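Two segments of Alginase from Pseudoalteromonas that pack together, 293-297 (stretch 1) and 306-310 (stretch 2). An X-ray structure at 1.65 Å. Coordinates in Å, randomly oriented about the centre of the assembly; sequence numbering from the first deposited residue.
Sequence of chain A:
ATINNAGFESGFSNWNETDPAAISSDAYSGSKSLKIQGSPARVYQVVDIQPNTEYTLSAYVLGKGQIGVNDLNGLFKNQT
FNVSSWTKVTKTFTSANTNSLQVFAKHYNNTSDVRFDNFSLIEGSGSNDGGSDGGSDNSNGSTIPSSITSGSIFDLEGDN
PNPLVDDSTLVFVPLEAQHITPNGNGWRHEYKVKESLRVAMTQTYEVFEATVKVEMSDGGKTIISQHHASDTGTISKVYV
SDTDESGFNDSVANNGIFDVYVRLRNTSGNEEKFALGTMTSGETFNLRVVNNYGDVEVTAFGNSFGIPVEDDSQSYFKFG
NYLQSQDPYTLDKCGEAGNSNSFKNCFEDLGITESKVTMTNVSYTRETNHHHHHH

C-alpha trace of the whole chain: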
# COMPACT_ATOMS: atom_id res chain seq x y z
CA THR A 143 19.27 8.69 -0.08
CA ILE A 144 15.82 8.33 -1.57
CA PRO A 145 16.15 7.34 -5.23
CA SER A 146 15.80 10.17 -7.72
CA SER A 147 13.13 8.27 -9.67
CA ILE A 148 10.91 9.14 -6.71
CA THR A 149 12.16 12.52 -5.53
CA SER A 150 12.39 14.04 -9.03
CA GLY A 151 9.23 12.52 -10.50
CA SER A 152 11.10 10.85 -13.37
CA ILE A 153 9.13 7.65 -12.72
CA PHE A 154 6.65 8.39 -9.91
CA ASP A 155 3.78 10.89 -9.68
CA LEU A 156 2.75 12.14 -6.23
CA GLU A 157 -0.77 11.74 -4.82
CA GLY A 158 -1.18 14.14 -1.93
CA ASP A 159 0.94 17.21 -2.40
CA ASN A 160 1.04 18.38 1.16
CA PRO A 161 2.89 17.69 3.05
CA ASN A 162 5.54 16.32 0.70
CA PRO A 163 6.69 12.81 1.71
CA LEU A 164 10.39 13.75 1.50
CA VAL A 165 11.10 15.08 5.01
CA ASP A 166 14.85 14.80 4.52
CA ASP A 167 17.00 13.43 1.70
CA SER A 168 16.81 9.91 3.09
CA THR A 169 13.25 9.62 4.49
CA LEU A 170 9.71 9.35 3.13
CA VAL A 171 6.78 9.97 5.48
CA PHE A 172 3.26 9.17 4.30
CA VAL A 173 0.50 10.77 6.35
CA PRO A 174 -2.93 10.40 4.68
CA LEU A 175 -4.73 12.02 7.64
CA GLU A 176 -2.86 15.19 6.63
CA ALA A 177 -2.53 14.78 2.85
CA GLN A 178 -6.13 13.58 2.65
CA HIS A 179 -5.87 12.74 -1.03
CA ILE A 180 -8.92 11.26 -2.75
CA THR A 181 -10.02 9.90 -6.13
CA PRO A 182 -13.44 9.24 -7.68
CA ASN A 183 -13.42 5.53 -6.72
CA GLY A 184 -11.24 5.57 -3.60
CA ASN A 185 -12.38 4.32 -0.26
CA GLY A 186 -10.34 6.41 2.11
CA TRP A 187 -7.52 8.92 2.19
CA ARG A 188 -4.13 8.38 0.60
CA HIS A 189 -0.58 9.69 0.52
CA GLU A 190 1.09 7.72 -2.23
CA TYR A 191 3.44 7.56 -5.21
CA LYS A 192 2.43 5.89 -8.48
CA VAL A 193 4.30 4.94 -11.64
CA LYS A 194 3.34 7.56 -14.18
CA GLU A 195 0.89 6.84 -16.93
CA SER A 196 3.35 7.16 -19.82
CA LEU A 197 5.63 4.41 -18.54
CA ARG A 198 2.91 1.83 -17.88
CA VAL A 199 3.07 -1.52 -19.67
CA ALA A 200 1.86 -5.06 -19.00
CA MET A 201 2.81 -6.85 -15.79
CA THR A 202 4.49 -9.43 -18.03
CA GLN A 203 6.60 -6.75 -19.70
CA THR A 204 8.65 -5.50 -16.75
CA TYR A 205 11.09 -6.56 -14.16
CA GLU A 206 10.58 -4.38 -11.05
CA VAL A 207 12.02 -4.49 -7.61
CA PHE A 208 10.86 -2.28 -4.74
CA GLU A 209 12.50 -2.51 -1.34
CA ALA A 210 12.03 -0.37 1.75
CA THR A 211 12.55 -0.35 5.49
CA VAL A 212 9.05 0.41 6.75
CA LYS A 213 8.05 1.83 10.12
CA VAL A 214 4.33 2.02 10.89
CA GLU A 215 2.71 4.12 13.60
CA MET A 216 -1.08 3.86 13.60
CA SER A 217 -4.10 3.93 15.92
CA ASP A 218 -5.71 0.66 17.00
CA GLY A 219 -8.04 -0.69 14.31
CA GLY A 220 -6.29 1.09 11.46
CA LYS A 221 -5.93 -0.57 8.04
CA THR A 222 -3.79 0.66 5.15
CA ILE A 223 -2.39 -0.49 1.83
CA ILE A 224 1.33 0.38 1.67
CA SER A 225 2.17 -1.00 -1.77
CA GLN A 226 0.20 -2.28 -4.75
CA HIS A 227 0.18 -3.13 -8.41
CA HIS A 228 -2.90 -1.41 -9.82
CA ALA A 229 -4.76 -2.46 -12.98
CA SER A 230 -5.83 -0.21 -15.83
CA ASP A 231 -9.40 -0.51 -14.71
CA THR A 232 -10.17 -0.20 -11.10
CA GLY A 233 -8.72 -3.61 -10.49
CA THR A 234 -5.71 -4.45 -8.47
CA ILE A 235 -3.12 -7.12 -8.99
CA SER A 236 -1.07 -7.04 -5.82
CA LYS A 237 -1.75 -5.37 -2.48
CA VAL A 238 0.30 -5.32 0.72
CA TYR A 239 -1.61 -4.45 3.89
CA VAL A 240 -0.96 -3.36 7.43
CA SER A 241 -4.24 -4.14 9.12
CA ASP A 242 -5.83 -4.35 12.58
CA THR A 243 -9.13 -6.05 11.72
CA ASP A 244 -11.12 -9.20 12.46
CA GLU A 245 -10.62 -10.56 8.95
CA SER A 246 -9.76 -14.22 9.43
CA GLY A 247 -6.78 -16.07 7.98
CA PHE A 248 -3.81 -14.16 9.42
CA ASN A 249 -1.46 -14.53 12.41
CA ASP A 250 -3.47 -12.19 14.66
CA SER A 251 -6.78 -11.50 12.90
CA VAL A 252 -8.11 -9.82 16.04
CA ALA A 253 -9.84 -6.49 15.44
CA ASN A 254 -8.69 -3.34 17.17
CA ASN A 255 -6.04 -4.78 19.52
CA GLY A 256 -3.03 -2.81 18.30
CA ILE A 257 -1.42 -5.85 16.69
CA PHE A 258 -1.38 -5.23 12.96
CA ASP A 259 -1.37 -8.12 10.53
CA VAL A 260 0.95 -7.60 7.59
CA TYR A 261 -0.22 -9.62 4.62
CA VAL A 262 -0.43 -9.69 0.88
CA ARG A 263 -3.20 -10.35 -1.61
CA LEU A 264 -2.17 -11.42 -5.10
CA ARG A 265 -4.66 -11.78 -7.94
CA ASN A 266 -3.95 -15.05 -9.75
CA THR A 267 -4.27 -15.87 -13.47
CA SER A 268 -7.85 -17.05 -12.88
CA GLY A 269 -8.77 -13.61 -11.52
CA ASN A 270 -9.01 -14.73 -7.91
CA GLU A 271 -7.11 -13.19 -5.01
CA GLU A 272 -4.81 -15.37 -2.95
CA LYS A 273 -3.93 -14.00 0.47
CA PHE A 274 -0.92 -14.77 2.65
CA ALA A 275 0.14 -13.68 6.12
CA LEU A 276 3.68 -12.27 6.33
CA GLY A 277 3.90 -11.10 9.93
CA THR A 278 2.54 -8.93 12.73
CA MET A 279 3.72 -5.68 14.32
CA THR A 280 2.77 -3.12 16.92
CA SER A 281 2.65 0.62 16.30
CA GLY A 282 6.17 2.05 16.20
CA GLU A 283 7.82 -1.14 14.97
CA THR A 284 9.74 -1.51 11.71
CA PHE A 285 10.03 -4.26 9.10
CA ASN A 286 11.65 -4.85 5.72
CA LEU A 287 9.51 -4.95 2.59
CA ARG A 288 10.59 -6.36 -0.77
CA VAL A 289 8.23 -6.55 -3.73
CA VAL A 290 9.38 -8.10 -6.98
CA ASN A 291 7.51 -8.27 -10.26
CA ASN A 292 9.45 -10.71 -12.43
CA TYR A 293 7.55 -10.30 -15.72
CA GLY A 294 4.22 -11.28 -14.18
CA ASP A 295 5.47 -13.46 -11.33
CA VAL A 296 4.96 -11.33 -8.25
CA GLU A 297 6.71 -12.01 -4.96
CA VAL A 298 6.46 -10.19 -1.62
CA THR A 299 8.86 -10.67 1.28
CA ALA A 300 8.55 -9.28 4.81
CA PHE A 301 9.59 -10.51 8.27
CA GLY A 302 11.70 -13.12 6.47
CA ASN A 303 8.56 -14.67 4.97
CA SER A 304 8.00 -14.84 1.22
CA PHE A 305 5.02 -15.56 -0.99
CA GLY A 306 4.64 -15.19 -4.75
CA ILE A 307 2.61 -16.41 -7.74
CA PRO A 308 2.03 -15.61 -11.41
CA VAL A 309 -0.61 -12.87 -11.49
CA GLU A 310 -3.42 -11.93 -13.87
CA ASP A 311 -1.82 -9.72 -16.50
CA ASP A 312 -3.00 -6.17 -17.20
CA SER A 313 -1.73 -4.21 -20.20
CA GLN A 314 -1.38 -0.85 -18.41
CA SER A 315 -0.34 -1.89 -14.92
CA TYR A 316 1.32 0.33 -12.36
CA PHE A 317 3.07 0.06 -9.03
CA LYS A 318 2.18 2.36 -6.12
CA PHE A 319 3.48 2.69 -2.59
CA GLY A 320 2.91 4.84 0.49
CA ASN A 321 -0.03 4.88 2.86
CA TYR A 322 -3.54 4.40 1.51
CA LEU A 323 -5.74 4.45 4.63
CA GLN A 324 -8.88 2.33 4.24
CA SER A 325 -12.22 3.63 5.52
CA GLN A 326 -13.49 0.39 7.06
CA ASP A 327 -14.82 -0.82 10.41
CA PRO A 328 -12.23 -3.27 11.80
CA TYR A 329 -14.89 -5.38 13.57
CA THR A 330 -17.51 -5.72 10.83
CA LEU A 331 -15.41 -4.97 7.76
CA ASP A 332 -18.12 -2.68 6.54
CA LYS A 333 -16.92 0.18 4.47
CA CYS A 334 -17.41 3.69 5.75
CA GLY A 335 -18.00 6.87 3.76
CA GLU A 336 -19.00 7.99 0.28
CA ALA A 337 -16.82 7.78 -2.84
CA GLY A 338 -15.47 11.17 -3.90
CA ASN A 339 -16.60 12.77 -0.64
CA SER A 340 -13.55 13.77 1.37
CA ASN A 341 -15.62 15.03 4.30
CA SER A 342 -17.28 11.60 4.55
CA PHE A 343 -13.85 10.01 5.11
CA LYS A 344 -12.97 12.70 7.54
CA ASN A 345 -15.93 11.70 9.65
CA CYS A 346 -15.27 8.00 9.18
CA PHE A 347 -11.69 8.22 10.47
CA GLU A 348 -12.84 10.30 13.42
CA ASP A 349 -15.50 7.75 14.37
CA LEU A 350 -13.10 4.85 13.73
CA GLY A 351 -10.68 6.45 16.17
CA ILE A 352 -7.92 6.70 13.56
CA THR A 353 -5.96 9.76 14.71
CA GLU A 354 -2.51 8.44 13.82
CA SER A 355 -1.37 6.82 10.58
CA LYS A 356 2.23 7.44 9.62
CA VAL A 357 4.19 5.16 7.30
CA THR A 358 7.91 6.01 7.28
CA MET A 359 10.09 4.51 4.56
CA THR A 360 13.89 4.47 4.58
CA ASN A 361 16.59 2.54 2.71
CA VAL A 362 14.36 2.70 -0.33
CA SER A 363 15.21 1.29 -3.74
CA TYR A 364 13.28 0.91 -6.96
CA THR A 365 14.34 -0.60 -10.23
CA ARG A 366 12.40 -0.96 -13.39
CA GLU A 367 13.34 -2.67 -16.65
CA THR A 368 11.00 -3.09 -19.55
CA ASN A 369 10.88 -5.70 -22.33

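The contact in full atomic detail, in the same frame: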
# COMPACT_ATOMS: atom_id res chain seq x y z
N TYR A 293 8.34 -10.09 -14.51
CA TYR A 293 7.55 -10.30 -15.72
C TYR A 293 6.26 -11.08 -15.49
O TYR A 293 5.91 -12.00 -16.24
CB TYR A 293 8.41 -10.98 -16.81
CG TYR A 293 9.63 -10.16 -17.20
CD1 TYR A 293 9.54 -9.16 -18.15
CD2 TYR A 293 10.87 -10.39 -16.60
CE1 TYR A 293 10.64 -8.41 -18.51
CE2 TYR A 293 11.98 -9.64 -16.96
CZ TYR A 293 11.86 -8.65 -17.91
OH TYR A 293 12.95 -7.89 -18.26
N GLY A 294 5.54 -10.71 -14.43
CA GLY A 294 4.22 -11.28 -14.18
C GLY A 294 4.20 -12.23 -13.00
O GLY A 294 3.13 -12.63 -12.54
N ASP A 295 5.38 -12.62 -12.52
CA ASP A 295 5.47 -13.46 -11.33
C ASP A 295 5.80 -12.55 -10.17
O ASP A 295 6.90 -12.02 -10.07
CB ASP A 295 6.57 -14.52 -11.49
CG ASP A 295 6.34 -15.43 -12.68
OD1 ASP A 295 5.18 -15.60 -13.10
OD2 ASP A 295 7.33 -15.99 -13.18
N VAL A 296 4.81 -12.33 -9.31
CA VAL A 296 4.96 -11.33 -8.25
C VAL A 296 5.23 -11.98 -6.91
O VAL A 296 4.51 -12.87 -6.49
CB VAL A 296 3.70 -10.45 -8.13
CG1 VAL A 296 3.82 -9.53 -6.92
CG2 VAL A 296 3.50 -9.65 -9.40
N GLU A 297 6.29 -11.51 -6.25
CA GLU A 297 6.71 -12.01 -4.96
C GLU A 297 6.85 -10.89 -3.93
O GLU A 297 7.42 -9.84 -4.23
CB GLU A 297 8.05 -12.72 -5.13
CG GLU A 297 8.74 -13.07 -3.83
CD GLU A 297 10.10 -13.65 -4.09
OE1 GLU A 297 10.28 -14.85 -3.83
OE2 GLU A 297 10.98 -12.91 -4.58
N GLY A 306 4.76 -15.70 -3.40
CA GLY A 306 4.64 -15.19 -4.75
C GLY A 306 3.96 -16.16 -5.69
O GLY A 306 4.08 -17.38 -5.52
N ILE A 307 3.26 -15.62 -6.70
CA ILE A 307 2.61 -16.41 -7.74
C ILE A 307 2.58 -15.64 -9.06
O ILE A 307 2.79 -14.42 -9.08
CB ILE A 307 1.13 -16.73 -7.40
CG1 ILE A 307 0.32 -15.43 -7.32
CG2 ILE A 307 1.02 -17.56 -6.13
CD1 ILE A 307 -1.13 -15.64 -6.98
N PRO A 308 2.33 -16.34 -10.17
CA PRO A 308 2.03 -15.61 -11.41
C PRO A 308 0.71 -14.88 -11.20
O PRO A 308 -0.20 -15.43 -10.59
CB PRO A 308 1.87 -16.72 -12.45
CG PRO A 308 2.63 -17.91 -11.87
CD PRO A 308 2.40 -17.80 -10.39
N VAL A 309 0.60 -13.66 -11.71
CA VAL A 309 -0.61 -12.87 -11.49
C VAL A 309 -1.36 -12.61 -12.79
O VAL A 309 -0.79 -12.72 -13.88
CB VAL A 309 -0.28 -11.53 -10.82
CG1 VAL A 309 0.32 -11.74 -9.44
CG2 VAL A 309 0.66 -10.71 -11.70
N GLU A 310 -2.65 -12.29 -12.69
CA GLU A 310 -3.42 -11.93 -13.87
C GLU A 310 -2.78 -10.70 -14.50
O GLU A 310 -2.53 -9.70 -13.83
CB GLU A 310 -4.88 -11.63 -13.50
CG GLU A 310 -5.79 -11.41 -14.72
CD GLU A 310 -7.27 -11.39 -14.36
OE1 GLU A 310 -7.66 -10.59 -13.50
OE2 GLU A 310 -8.04 -12.19 -14.94
O HOH W 1 1.43 -14.04 -15.16

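Antiparallel strands alternate between residue pairs that exchange backbone hydrogen bonds and pairs that do not, and this short contact in an alginase illustrates the rule. Strands 295-297 and 306-308 run at 166° to each other, with V296 and I307 as the hydrogen-bonded pair. V296 N donates to I307 O at 2.9 Å, and I307 N returns a bond to V296 O at 3.0 Å; its angle of 137° is less certain, because the position of V296 O is less well fixed. On either side of this pair lie the non-hydrogen-bonded pairs, D295 with P308 and E297 with G306. Proline, lacking an amide hydrogen, fits such a position without costing the ladder a bond. One further hydrogen bond lies past the strand pairing, from V309 N to G294 O at 2.9 Å, with no return bond; the same carbonyl, G294 O, also receives a CA-H...O contact from P308 CA at 3.4 Å. At the backbone angles of G294, a CB would be jammed against the preceding carbonyl, a strain that glycine avoids.

The side chains follow the alternation. D295, E297 and P308 share one face of the sheet, where D295 OD1 comes within 3.6 Å of P308 CB. V296 and I307 project from the other. The apolar contact of V296, however, is with V309: V296 CG2 meets V309 CG2 at 3.8 Å, joining two buried valines.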